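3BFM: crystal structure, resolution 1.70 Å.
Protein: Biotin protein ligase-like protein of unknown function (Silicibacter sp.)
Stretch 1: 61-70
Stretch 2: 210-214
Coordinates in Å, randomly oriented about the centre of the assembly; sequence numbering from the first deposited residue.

Stretch 1, residues 61-70: LAKAMAMLPV
Stretch 2 210-214: DEDFG

Stretch 1 is largely helical and packs one side against a tight loop, stretch 2, of the same chain. Leu-61 to Ala-64 are helical, a type I turn runs from Ala-64 to Met-67, and the helix at Pro-69 and Val-70 continues onward. Met-67 N donates to Ala-64 O at 3.0 Å, and Val-70 N to Ala-66 O at 3.0 Å. Met-65 and Met-67 are selenomethionines.

Stretch 2 has no regular helix or strand. A type I turn runs from Asp-210 to Phe-213, with Phe-213 N to Asp-210 O at 2.9 Å. Phe-213 then takes a positive phi (67/23). Asp-210 N donates to Gly-214 O at 2.9 Å, and Gly-214 N to Asp-210 OD1 at 2.8 Å. These bonds tie the two ends of stretch 2 together.

In register, Lys-63 CA lies 5.7 Å from Asp-212 CA, and Ala-66 CA 6.7 Å from Phe-213 CA. The contact buries 300 Å² in all.

The charged contact is one salt bridge. Lys-63 NZ donates a hydrogen bond to Asp-212 OD1 at 2.7 Å. Both CA-to-CB bonds point sideways, so the side-chain ends close the gap. Lys-63 has chi1 m, chi2 -147°, chi3 t and chi4 m; Asp-212 has chi1 m and chi2 -14°.

Water 1 joins the backbones. It donates to Ala-62 O at 2.9 Å and to Asp-212 O at 2.8 Å, so one water bridges the two backbone carbonyls.

The apolar contact centres on Phe-213, which is buried and whose CA-to-CB bond points toward stretch 1, with chi1 -71° and chi2 -91°. Pro-69 CG sits over one ring face, 3.6 Å from the centroid of Phe-213 and 11° off the normal, a CH-pi contact. The Pro-69 ring is C-gamma endo. Ala-66 CB packs against Phe-213 CE2 at 3.9 Å.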

# COMPACT_ATOMS: atom_id res chain seq x y z
N LEU A 61 -9.42 -14.67 11.66
CA LEU A 61 -8.12 -14.75 12.35
C LEU A 61 -7.35 -16.01 12.01
O LEU A 61 -6.14 -15.98 11.88
CB LEU A 61 -8.31 -14.69 13.86
CG LEU A 61 -7.02 -14.64 14.69
CD1 LEU A 61 -6.23 -13.37 14.41
CD2 LEU A 61 -7.35 -14.77 16.17
N ALA A 62 -8.06 -17.15 11.99
CA ALA A 62 -7.47 -18.43 11.62
C ALA A 62 -6.57 -18.36 10.39
O ALA A 62 -5.42 -18.85 10.38
CB ALA A 62 -8.59 -19.45 11.42
N LYS A 63 -7.09 -17.69 9.36
CA LYS A 63 -6.41 -17.48 8.09
C LYS A 63 -5.45 -16.30 8.05
O LYS A 63 -4.52 -16.26 7.22
CB LYS A 63 -7.46 -17.36 6.99
CG LYS A 63 -8.28 -18.64 6.91
CD LYS A 63 -8.73 -18.96 5.52
CE LYS A 63 -9.36 -20.35 5.47
NZ LYS A 63 -8.36 -21.46 5.59
N ALA A 64 -5.68 -15.32 8.93
CA ALA A 64 -4.85 -14.11 8.96
C ALA A 64 -3.48 -14.40 9.59
O ALA A 64 -2.51 -13.66 9.35
CB ALA A 64 -5.56 -12.99 9.74
N MSE A 65 -3.42 -15.46 10.41
CA MSE A 65 -2.16 -15.92 10.99
C MSE A 65 -1.05 -16.20 9.95
O MSE A 65 0.12 -16.17 10.32
CB MSE A 65 -2.39 -17.18 11.82
CG MSE A 65 -3.30 -17.03 12.99
SE MSE A 65 -2.84 -15.45 14.14
CE MSE A 65 -1.18 -15.95 14.71
N ALA A 66 -1.42 -16.48 8.69
CA ALA A 66 -0.45 -16.65 7.60
C ALA A 66 0.46 -15.43 7.44
O ALA A 66 1.52 -15.50 6.79
CB ALA A 66 -1.18 -16.96 6.29
N MSE A 67 0.08 -14.30 8.03
CA MSE A 67 0.94 -13.13 7.92
C MSE A 67 2.30 -13.37 8.60
O MSE A 67 3.32 -12.77 8.21
CB MSE A 67 0.25 -11.88 8.53
CG MSE A 67 -1.00 -11.41 7.75
SE MSE A 67 -0.57 -10.86 5.94
CE MSE A 67 -1.13 -12.64 5.08
N LEU A 68 2.33 -14.20 9.65
CA LEU A 68 3.62 -14.54 10.29
C LEU A 68 4.59 -15.26 9.32
O LEU A 68 5.69 -14.74 9.04
CB LEU A 68 3.42 -15.33 11.59
CG LEU A 68 4.68 -15.72 12.35
CD1 LEU A 68 5.46 -14.45 12.71
CD2 LEU A 68 4.33 -16.49 13.62
N PRO A 69 4.20 -16.46 8.80
CA PRO A 69 5.08 -17.07 7.78
C PRO A 69 5.39 -16.21 6.56
O PRO A 69 6.54 -16.19 6.09
CB PRO A 69 4.34 -18.36 7.39
CG PRO A 69 3.07 -18.34 8.12
CD PRO A 69 3.11 -17.37 9.20
N VAL A 70 4.39 -15.50 6.07
CA VAL A 70 4.59 -14.55 4.99
C VAL A 70 5.70 -13.56 5.30
O VAL A 70 6.57 -13.35 4.46
CB VAL A 70 3.29 -13.83 4.60
CG1 VAL A 70 3.59 -12.59 3.72
CG2 VAL A 70 2.30 -14.77 3.91
N ASP A 210 -0.69 -27.65 8.56
CA ASP A 210 -1.95 -27.66 7.82
C ASP A 210 -2.09 -26.39 7.01
O ASP A 210 -1.17 -25.54 7.03
CB ASP A 210 -3.15 -27.97 8.75
CG ASP A 210 -3.65 -26.76 9.51
OD1 ASP A 210 -3.05 -25.67 9.44
OD2 ASP A 210 -4.71 -26.91 10.17
N GLU A 211 -3.20 -26.25 6.29
CA GLU A 211 -3.38 -25.14 5.37
C GLU A 211 -3.37 -23.77 6.06
O GLU A 211 -2.99 -22.76 5.45
CB GLU A 211 -4.68 -25.29 4.57
CG GLU A 211 -5.94 -24.96 5.36
N ASP A 212 -3.81 -23.74 7.32
CA ASP A 212 -3.74 -22.53 8.15
C ASP A 212 -2.43 -22.36 8.94
O ASP A 212 -2.36 -21.55 9.88
CB ASP A 212 -4.92 -22.48 9.12
CG ASP A 212 -6.25 -22.32 8.42
OD1 ASP A 212 -6.28 -21.97 7.21
OD2 ASP A 212 -7.28 -22.54 9.09
N PHE A 213 -1.42 -23.16 8.58
CA PHE A 213 -0.08 -23.13 9.19
C PHE A 213 -0.08 -23.61 10.62
O PHE A 213 0.84 -23.31 11.36
CB PHE A 213 0.62 -21.77 9.07
CG PHE A 213 1.07 -21.43 7.67
CD1 PHE A 213 2.33 -21.76 7.22
CD2 PHE A 213 0.23 -20.72 6.83
CE1 PHE A 213 2.73 -21.40 5.92
CE2 PHE A 213 0.60 -20.37 5.56
CZ PHE A 213 1.85 -20.71 5.09
N GLY A 214 -1.09 -24.40 10.99
CA GLY A 214 -1.13 -25.08 12.30
C GLY A 214 -0.13 -26.21 12.32
O GLY A 214 0.06 -26.88 11.30
O HOH W 1 -3.11 -19.21 8.63